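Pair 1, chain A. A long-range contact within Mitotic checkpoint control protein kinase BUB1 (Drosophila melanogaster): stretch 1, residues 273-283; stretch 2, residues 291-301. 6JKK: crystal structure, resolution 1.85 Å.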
# COMPACT_ATOMS: atom_id res chain seq x y z
N SER A 273 -28.24 11.55 -8.44
CA SER A 273 -28.19 10.38 -7.55
C SER A 273 -27.43 10.71 -6.27
O SER A 273 -26.81 11.78 -6.15
CB SER A 273 -27.54 9.19 -8.25
OG SER A 273 -26.13 9.36 -8.37
N THR A 274 -27.48 9.80 -5.31
CA THR A 274 -26.72 9.93 -4.08
C THR A 274 -25.46 9.07 -4.19
O THR A 274 -24.75 8.85 -3.20
CB THR A 274 -27.54 9.48 -2.86
OG1 THR A 274 -28.07 8.17 -3.10
CG2 THR A 274 -28.70 10.45 -2.61
N ILE A 275 -25.21 8.59 -5.40
CA ILE A 275 -24.09 7.71 -5.69
C ILE A 275 -22.82 8.51 -5.97
O ILE A 275 -22.83 9.45 -6.77
CB ILE A 275 -24.42 6.80 -6.89
CG1 ILE A 275 -25.55 5.83 -6.54
CG2 ILE A 275 -23.19 6.04 -7.36
CD1 ILE A 275 -25.21 4.87 -5.40
N TRP A 276 -21.73 8.13 -5.31
CA TRP A 276 -20.45 8.80 -5.50
C TRP A 276 -19.61 8.13 -6.59
O TRP A 276 -19.46 6.91 -6.61
CB TRP A 276 -19.67 8.83 -4.18
CG TRP A 276 -20.36 9.64 -3.11
CD1 TRP A 276 -21.39 9.23 -2.31
CD2 TRP A 276 -20.06 10.98 -2.72
NE1 TRP A 276 -21.75 10.24 -1.45
CE2 TRP A 276 -20.94 11.33 -1.68
CE3 TRP A 276 -19.13 11.93 -3.15
CZ2 TRP A 276 -20.92 12.58 -1.07
CZ3 TRP A 276 -19.10 13.17 -2.54
CH2 TRP A 276 -19.99 13.49 -1.51
N MET A 277 -19.10 8.94 -7.51
CA MET A 277 -18.24 8.45 -8.58
C MET A 277 -17.13 9.48 -8.79
O MET A 277 -17.27 10.64 -8.38
CB MET A 277 -19.04 8.27 -9.88
CG MET A 277 -20.08 7.16 -9.82
SD MET A 277 -19.32 5.54 -9.61
CE MET A 277 -18.89 5.17 -11.31
N PRO A 278 -16.02 9.06 -9.42
CA PRO A 278 -15.02 10.07 -9.78
C PRO A 278 -15.61 11.11 -10.71
O PRO A 278 -16.53 10.81 -11.48
CB PRO A 278 -13.96 9.25 -10.52
CG PRO A 278 -14.09 7.86 -9.95
CD PRO A 278 -15.57 7.69 -9.72
N LYS A 279 -15.09 12.33 -10.64
CA LYS A 279 -15.56 13.43 -11.48
C LYS A 279 -15.27 13.13 -12.95
O LYS A 279 -15.99 13.57 -13.85
CB LYS A 279 -14.86 14.71 -11.04
CG LYS A 279 -15.49 15.99 -11.54
CD LYS A 279 -14.93 17.16 -10.74
CE LYS A 279 -15.35 18.49 -11.33
NZ LYS A 279 -14.85 19.62 -10.50
N THR A 280 -14.21 12.36 -13.17
CA THR A 280 -13.76 11.99 -14.51
C THR A 280 -14.67 10.95 -15.16
O THR A 280 -14.93 9.89 -14.57
CB THR A 280 -12.32 11.43 -14.46
OG1 THR A 280 -11.43 12.43 -13.96
CG2 THR A 280 -11.86 11.01 -15.84
N ASN A 281 -15.15 11.24 -16.36
CA ASN A 281 -15.91 10.26 -17.14
C ASN A 281 -14.97 9.23 -17.77
O ASN A 281 -14.03 9.59 -18.47
CB ASN A 281 -16.71 10.96 -18.24
CG ASN A 281 -17.75 11.93 -17.69
OD1 ASN A 281 -18.48 11.60 -16.76
ND2 ASN A 281 -17.80 13.12 -18.26
N VAL A 282 -15.23 7.95 -17.51
CA VAL A 282 -14.55 6.88 -18.21
C VAL A 282 -14.93 6.97 -19.68
O VAL A 282 -16.11 7.06 -20.01
CB VAL A 282 -14.97 5.50 -17.68
CG1 VAL A 282 -14.12 4.40 -18.29
CG2 VAL A 282 -14.88 5.46 -16.15
N PRO A 283 -13.92 7.00 -20.58
CA PRO A 283 -14.21 7.09 -22.03
C PRO A 283 -15.08 5.92 -22.51
O PRO A 283 -14.87 4.80 -22.06
CB PRO A 283 -12.81 7.00 -22.66
CG PRO A 283 -11.88 7.50 -21.59
CD PRO A 283 -12.48 7.03 -20.29
N TRP A 291 -15.42 -0.62 -15.68
CA TRP A 291 -14.77 0.34 -14.79
C TRP A 291 -15.80 1.04 -13.91
O TRP A 291 -15.56 1.24 -12.72
CB TRP A 291 -13.97 1.38 -15.58
CG TRP A 291 -12.68 0.85 -16.14
CD1 TRP A 291 -12.34 0.72 -17.46
CD2 TRP A 291 -11.55 0.36 -15.39
NE1 TRP A 291 -11.08 0.18 -17.58
CE2 TRP A 291 -10.58 -0.04 -16.32
CE3 TRP A 291 -11.28 0.23 -14.03
CZ2 TRP A 291 -9.34 -0.57 -15.93
CZ3 TRP A 291 -10.06 -0.29 -13.64
CH2 TRP A 291 -9.10 -0.69 -14.59
N GLU A 292 -16.94 1.40 -14.49
CA GLU A 292 -18.00 2.03 -13.71
C GLU A 292 -18.53 1.09 -12.62
O GLU A 292 -18.78 1.53 -11.49
CB GLU A 292 -19.11 2.57 -14.61
CG GLU A 292 -18.67 3.79 -15.43
CD GLU A 292 -19.78 4.38 -16.29
OE1 GLU A 292 -20.80 3.70 -16.50
OE2 GLU A 292 -19.61 5.52 -16.77
N ASN A 293 -18.67 -0.20 -12.94
CA ASN A 293 -19.00 -1.21 -11.94
C ASN A 293 -17.99 -1.22 -10.79
O ASN A 293 -18.36 -1.16 -9.62
CB ASN A 293 -19.05 -2.62 -12.56
CG ASN A 293 -20.37 -2.94 -13.24
OD1 ASN A 293 -21.35 -2.19 -13.13
ND2 ASN A 293 -20.42 -4.07 -13.94
N ILE A 294 -16.71 -1.32 -11.15
CA ILE A 294 -15.64 -1.38 -10.16
C ILE A 294 -15.62 -0.14 -9.26
O ILE A 294 -15.58 -0.27 -8.04
CB ILE A 294 -14.27 -1.56 -10.85
CG1 ILE A 294 -14.22 -2.90 -11.60
CG2 ILE A 294 -13.14 -1.49 -9.81
CD1 ILE A 294 -13.05 -3.01 -12.56
N PHE A 295 -15.65 1.04 -9.87
CA PHE A 295 -15.61 2.29 -9.11
C PHE A 295 -16.84 2.42 -8.21
O PHE A 295 -16.72 2.76 -7.03
CB PHE A 295 -15.51 3.49 -10.05
CG PHE A 295 -14.23 3.55 -10.85
CD1 PHE A 295 -13.17 2.70 -10.58
CD2 PHE A 295 -14.10 4.48 -11.88
CE1 PHE A 295 -12.00 2.76 -11.32
CE2 PHE A 295 -12.94 4.55 -12.63
CZ PHE A 295 -11.89 3.69 -12.35
N ARG A 296 -18.02 2.14 -8.76
CA ARG A 296 -19.26 2.28 -8.00
C ARG A 296 -19.32 1.32 -6.82
O ARG A 296 -19.75 1.68 -5.72
CB ARG A 296 -20.48 2.08 -8.91
CG ARG A 296 -21.80 2.43 -8.24
CD ARG A 296 -23.00 2.22 -9.16
NE ARG A 296 -22.63 2.06 -10.56
CZ ARG A 296 -22.54 0.89 -11.19
NH1 ARG A 296 -22.78 -0.24 -10.53
NH2 ARG A 296 -22.19 0.84 -12.46
N THR A 297 -18.88 0.08 -7.06
CA THR A 297 -18.93 -0.96 -6.04
C THR A 297 -17.98 -0.66 -4.89
O THR A 297 -18.30 -0.88 -3.71
CB THR A 297 -18.58 -2.32 -6.65
OG1 THR A 297 -19.53 -2.64 -7.67
CG2 THR A 297 -18.60 -3.41 -5.60
N LEU A 298 -16.80 -0.15 -5.23
CA LEU A 298 -15.78 0.10 -4.22
C LEU A 298 -16.01 1.42 -3.47
O LEU A 298 -15.56 1.57 -2.33
CB LEU A 298 -14.38 0.08 -4.84
CG LEU A 298 -13.83 -1.27 -5.32
CD1 LEU A 298 -12.56 -1.08 -6.15
CD2 LEU A 298 -13.54 -2.18 -4.14
N LEU A 299 -16.70 2.36 -4.10
CA LEU A 299 -16.96 3.66 -3.48
C LEU A 299 -18.26 3.71 -2.69
O LEU A 299 -18.40 4.52 -1.77
CB LEU A 299 -16.99 4.77 -4.54
CG LEU A 299 -15.66 5.19 -5.16
CD1 LEU A 299 -15.87 6.23 -6.24
CD2 LEU A 299 -14.75 5.73 -4.08
N ASN A 300 -19.22 2.87 -3.06
CA ASN A 300 -20.54 2.97 -2.47
C ASN A 300 -20.92 1.69 -1.74
O ASN A 300 -21.50 0.77 -2.33
CB ASN A 300 -21.57 3.30 -3.55
CG ASN A 300 -21.28 4.63 -4.24
OD1 ASN A 300 -21.77 5.68 -3.82
ND2 ASN A 300 -20.46 4.58 -5.29
N ILE A 301 -20.59 1.65 -0.46
CA ILE A 301 -20.80 0.47 0.38
C ILE A 301 -21.83 0.78 1.46
O ILE A 301 -21.77 1.84 2.10
CB ILE A 301 -19.47 -0.00 0.99
CG1 ILE A 301 -18.49 -0.35 -0.14
CG2 ILE A 301 -19.67 -1.21 1.90
CD1 ILE A 301 -17.03 -0.32 0.27

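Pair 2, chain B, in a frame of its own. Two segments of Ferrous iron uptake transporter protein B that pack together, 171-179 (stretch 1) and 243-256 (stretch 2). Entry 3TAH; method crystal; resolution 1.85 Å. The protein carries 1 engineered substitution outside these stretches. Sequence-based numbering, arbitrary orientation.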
# COMPACT_ATOMS: atom_id res chain seq x y z
N PHE B 171 10.71 4.74 1.23
CA PHE B 171 10.15 3.77 0.29
C PHE B 171 11.04 2.53 0.17
O PHE B 171 12.27 2.65 0.34
CB PHE B 171 9.96 4.41 -1.09
CG PHE B 171 11.21 5.04 -1.66
CD1 PHE B 171 12.19 4.26 -2.27
CD2 PHE B 171 11.41 6.42 -1.57
CE1 PHE B 171 13.34 4.84 -2.80
CE2 PHE B 171 12.56 7.01 -2.09
CZ PHE B 171 13.53 6.22 -2.70
N PRO B 172 10.45 1.36 -0.12
CA PRO B 172 11.28 0.17 -0.40
C PRO B 172 12.31 0.45 -1.49
O PRO B 172 11.96 0.89 -2.58
CB PRO B 172 10.26 -0.87 -0.89
CG PRO B 172 8.99 -0.47 -0.20
CD PRO B 172 9.01 1.03 -0.14
N ILE B 173 13.58 0.21 -1.18
CA ILE B 173 14.66 0.43 -2.13
C ILE B 173 14.94 -0.89 -2.82
O ILE B 173 15.20 -1.89 -2.14
CB ILE B 173 15.94 0.99 -1.44
CG1 ILE B 173 15.66 2.36 -0.82
CG2 ILE B 173 17.11 1.10 -2.44
CD1 ILE B 173 16.80 2.88 0.06
N TYR B 174 14.87 -0.90 -4.15
CA TYR B 174 15.07 -2.11 -4.95
C TYR B 174 16.50 -2.15 -5.52
O TYR B 174 17.32 -1.29 -5.19
CB TYR B 174 14.04 -2.15 -6.08
CG TYR B 174 12.63 -2.09 -5.56
CD1 TYR B 174 12.18 -3.01 -4.59
CD2 TYR B 174 11.74 -1.14 -6.00
CE1 TYR B 174 10.88 -2.97 -4.08
CE2 TYR B 174 10.43 -1.08 -5.49
CZ TYR B 174 10.01 -2.01 -4.54
OH TYR B 174 8.74 -1.98 -4.03
N ASP B 175 16.78 -3.14 -6.35
CA ASP B 175 18.10 -3.27 -6.97
C ASP B 175 18.55 -1.97 -7.63
O ASP B 175 17.73 -1.26 -8.23
CB ASP B 175 18.11 -4.36 -8.04
CG ASP B 175 19.50 -4.60 -8.58
OD1 ASP B 175 19.81 -4.14 -9.70
OD2 ASP B 175 20.30 -5.20 -7.84
N ASP B 176 19.84 -1.65 -7.52
CA ASP B 176 20.41 -0.46 -8.21
C ASP B 176 19.98 -0.28 -9.65
O ASP B 176 19.79 0.86 -10.10
CB ASP B 176 21.95 -0.50 -8.20
CG ASP B 176 22.54 -0.20 -6.85
OD1 ASP B 176 21.82 0.32 -5.97
OD2 ASP B 176 23.74 -0.48 -6.67
N ARG B 177 19.84 -1.38 -10.39
CA ARG B 177 19.46 -1.31 -11.81
C ARG B 177 18.00 -0.87 -12.00
O ARG B 177 17.69 -0.16 -12.95
CB ARG B 177 19.67 -2.63 -12.51
CG ARG B 177 21.12 -3.07 -12.67
CD ARG B 177 21.17 -4.53 -13.09
NE ARG B 177 20.73 -5.41 -12.01
CZ ARG B 177 20.53 -6.72 -12.12
NH1 ARG B 177 20.74 -7.35 -13.27
NH2 ARG B 177 20.12 -7.41 -11.06
N LEU B 178 17.12 -1.30 -11.09
CA LEU B 178 15.74 -0.83 -11.15
C LEU B 178 15.65 0.61 -10.66
O LEU B 178 14.91 1.39 -11.24
CB LEU B 178 14.78 -1.73 -10.38
CG LEU B 178 13.30 -1.31 -10.43
CD1 LEU B 178 12.81 -1.12 -11.88
CD2 LEU B 178 12.44 -2.32 -9.71
N GLU B 179 16.38 0.95 -9.60
CA GLU B 179 16.43 2.33 -9.09
C GLU B 179 16.92 3.33 -10.13
O GLU B 179 16.39 4.45 -10.21
CB GLU B 179 17.26 2.42 -7.81
CG GLU B 179 16.65 1.68 -6.61
CD GLU B 179 15.31 2.23 -6.19
OE1 GLU B 179 15.07 3.44 -6.38
OE2 GLU B 179 14.48 1.44 -5.69
N SER B 243 7.81 -8.42 -14.79
CA SER B 243 8.47 -9.47 -14.00
C SER B 243 9.59 -8.93 -13.11
O SER B 243 9.75 -9.37 -11.97
CB SER B 243 9.02 -10.58 -14.90
OG SER B 243 7.99 -11.30 -15.54
N ILE B 244 10.37 -8.00 -13.65
CA ILE B 244 11.45 -7.35 -12.91
C ILE B 244 10.90 -6.73 -11.64
O ILE B 244 11.43 -6.96 -10.54
CB ILE B 244 12.17 -6.25 -13.77
CG1 ILE B 244 12.99 -6.86 -14.92
CG2 ILE B 244 13.10 -5.40 -12.89
CD1 ILE B 244 13.42 -5.83 -15.99
N VAL B 245 9.81 -5.98 -11.77
CA VAL B 245 9.21 -5.30 -10.60
C VAL B 245 8.66 -6.32 -9.59
O VAL B 245 8.89 -6.18 -8.39
CB VAL B 245 8.14 -4.28 -11.02
CG1 VAL B 245 7.49 -3.63 -9.80
CG2 VAL B 245 8.75 -3.22 -11.91
N ILE B 246 7.96 -7.33 -10.08
CA ILE B 246 7.47 -8.42 -9.24
C ILE B 246 8.60 -9.07 -8.45
O ILE B 246 8.50 -9.23 -7.23
CB ILE B 246 6.76 -9.52 -10.07
CG1 ILE B 246 5.42 -9.03 -10.63
CG2 ILE B 246 6.53 -10.75 -9.23
CD1 ILE B 246 4.77 -10.05 -11.60
N ASN B 247 9.68 -9.41 -9.15
CA ASN B 247 10.83 -10.06 -8.51
C ASN B 247 11.47 -9.15 -7.47
O ASN B 247 11.84 -9.62 -6.39
CB ASN B 247 11.86 -10.51 -9.56
CG ASN B 247 11.34 -11.61 -10.47
OD1 ASN B 247 10.40 -12.31 -10.13
ND2 ASN B 247 11.98 -11.77 -11.64
N GLU B 248 11.60 -7.86 -7.80
CA GLU B 248 12.18 -6.89 -6.86
C GLU B 248 11.32 -6.70 -5.61
O GLU B 248 11.87 -6.61 -4.51
CB GLU B 248 12.49 -5.53 -7.52
CG GLU B 248 13.65 -5.57 -8.50
CD GLU B 248 14.96 -6.05 -7.88
OE1 GLU B 248 15.31 -5.63 -6.78
OE2 GLU B 248 15.63 -6.87 -8.53
N ARG B 249 9.99 -6.65 -5.76
CA ARG B 249 9.10 -6.57 -4.59
C ARG B 249 9.32 -7.76 -3.65
O ARG B 249 9.55 -7.59 -2.46
CB ARG B 249 7.62 -6.48 -4.99
CG ARG B 249 7.22 -5.22 -5.71
CD ARG B 249 5.70 -5.12 -5.94
NE ARG B 249 5.40 -3.97 -6.80
CZ ARG B 249 5.46 -2.70 -6.40
NH1 ARG B 249 5.78 -2.39 -5.15
NH2 ARG B 249 5.19 -1.73 -7.27
N TYR B 250 9.25 -8.98 -4.18
CA TYR B 250 9.47 -10.18 -3.37
C TYR B 250 10.87 -10.27 -2.79
O TYR B 250 11.02 -10.71 -1.65
CB TYR B 250 9.09 -11.46 -4.13
CG TYR B 250 7.60 -11.66 -4.24
CD1 TYR B 250 6.81 -11.82 -3.10
CD2 TYR B 250 6.96 -11.69 -5.48
CE1 TYR B 250 5.43 -11.98 -3.20
CE2 TYR B 250 5.59 -11.86 -5.58
CZ TYR B 250 4.82 -12.00 -4.44
OH TYR B 250 3.46 -12.18 -4.53
N ALA B 251 11.90 -9.84 -3.52
CA ALA B 251 13.26 -9.84 -2.97
C ALA B 251 13.37 -8.92 -1.74
O ALA B 251 13.92 -9.31 -0.70
CB ALA B 251 14.29 -9.50 -4.05
N PHE B 252 12.82 -7.71 -1.87
CA PHE B 252 12.78 -6.76 -0.77
C PHE B 252 12.07 -7.35 0.45
O PHE B 252 12.57 -7.30 1.58
CB PHE B 252 12.07 -5.48 -1.20
CG PHE B 252 11.76 -4.55 -0.06
CD1 PHE B 252 12.74 -3.69 0.43
CD2 PHE B 252 10.50 -4.53 0.51
CE1 PHE B 252 12.46 -2.84 1.50
CE2 PHE B 252 10.21 -3.68 1.57
CZ PHE B 252 11.19 -2.83 2.06
N ILE B 253 10.88 -7.92 0.20
CA ILE B 253 10.06 -8.56 1.24
C ILE B 253 10.83 -9.69 1.94
O ILE B 253 10.82 -9.75 3.17
CB ILE B 253 8.74 -9.08 0.67
CG1 ILE B 253 7.84 -7.92 0.24
CG2 ILE B 253 7.97 -9.94 1.69
CD1 ILE B 253 6.73 -8.36 -0.69
N GLU B 254 11.47 -10.55 1.17
CA GLU B 254 12.26 -11.63 1.77
C GLU B 254 13.40 -11.11 2.64
O GLU B 254 13.62 -11.66 3.75
CB GLU B 254 12.80 -12.59 0.69
CG GLU B 254 11.70 -13.37 -0.01
CD GLU B 254 12.20 -14.42 -0.97
OE1 GLU B 254 13.34 -14.93 -0.82
OE2 GLU B 254 11.42 -14.75 -1.89
N ARG B 255 14.11 -10.09 2.16
CA ARG B 255 15.20 -9.45 2.90
C ARG B 255 14.70 -8.87 4.21
O ARG B 255 15.26 -9.12 5.28
CB ARG B 255 15.88 -8.34 2.08
CG ARG B 255 16.77 -8.80 0.93
CD ARG B 255 17.66 -7.66 0.39
NE ARG B 255 16.94 -6.50 -0.16
CZ ARG B 255 16.48 -6.37 -1.41
NH1 ARG B 255 16.63 -7.33 -2.32
NH2 ARG B 255 15.85 -5.24 -1.76
N VAL B 256 13.60 -8.12 4.15
CA VAL B 256 12.99 -7.55 5.34
C VAL B 256 12.58 -8.64 6.34
O VAL B 256 12.93 -8.55 7.53
CB VAL B 256 11.75 -6.69 5.00
CG1 VAL B 256 11.02 -6.29 6.29
CG2 VAL B 256 12.17 -5.46 4.19
O HOH W 1 16.16 -2.41 0.20

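What backbone arrangement do the two pairs share? In each, an extended segment runs across a helix, and 14 central residues superpose with an RMSD of 1.0 Å. The segment of pair 1 includes a short strand around Met A277 and Pro A278, whose axis comes within 7.9 Å of the helix axis at 131° between their N-to-C directions, so the two run closer to antiparallel than parallel. Met A277 falls 0.4 Å from Tyr B174 by CA, Pro A278 falls on Asp B175, and on the helix Phe A295, Arg A296 and Leu A299 fall on Glu B248, Arg B249 and Phe B252. The buried surfaces are similar, 542 Å² in pair 1 and 467 Å² in pair 2.

How does the middle of the segment settle on the helix? Met A277 and Tyr B174 both start sideways with chi1 in m, but they fill the space differently. The flexible methionine bends back to the helix: SD lies 3.6 Å from Arg A296 CA, and CE lies 4.0 Å from Phe A295 CB. Tyrosine instead lays a rigid ring across the helix, with CD1 3.6 Å from Glu B248 O and, at the ring edge, CE1 4.0 Å from Phe B252 CB. Its OH comes within 3.2 Å of Arg B249 NH1, but the angle is too poor for a hydrogen bond; both atoms find hydrogen-bonding partners elsewhere in the structure.

What happens one residue further on, where Pro A278 matches Asp B175? Proline has no backbone NH to offer, and pair 1 packs this position with carbon: Pro A278 CG is 3.9 Å from Phe A295 CD2, and Pro A278 CD is 3.8 Å from Leu A299 CD1. Pair 2 meets the same place with polarity, for the position of Phe A295 is taken by Glu B248, whose OE1 accepts a 2.9 Å hydrogen bond from Asp B175 N. The aspartate side chain turns to its own segment, where OD1 caps the following helix by accepting from Arg B177 N at 2.8 Å and also forms a salt bridge with Arg B177 NE at 2.8 Å.

How is the neighbouring part of the segment, Ile A275 and Trp A276 in pair 1, Pro B172 and Ile B173 in pair 2, held? In pair 1, Asn A300, the first residue to leave helical geometry, uses both ends of its amide on one residue: Trp A276 N donates to Asn A300 OD1 at 2.9 Å, and Asn A300 ND2 donates to Trp A276 O at 2.9 Å. Such a paired bond fixes the strand against the helix end. In pair 2 the helix continues, and Phe B252 offers a ring face to Pro B172, whose CB sits 3.6 Å from the centroid of the Phe B252 ring, almost on its normal. A water receives the carbonyl of Ile B173, donating to its O at 2.6 Å, and accepts a weak bond from Arg B255 NH2 at 3.5 Å.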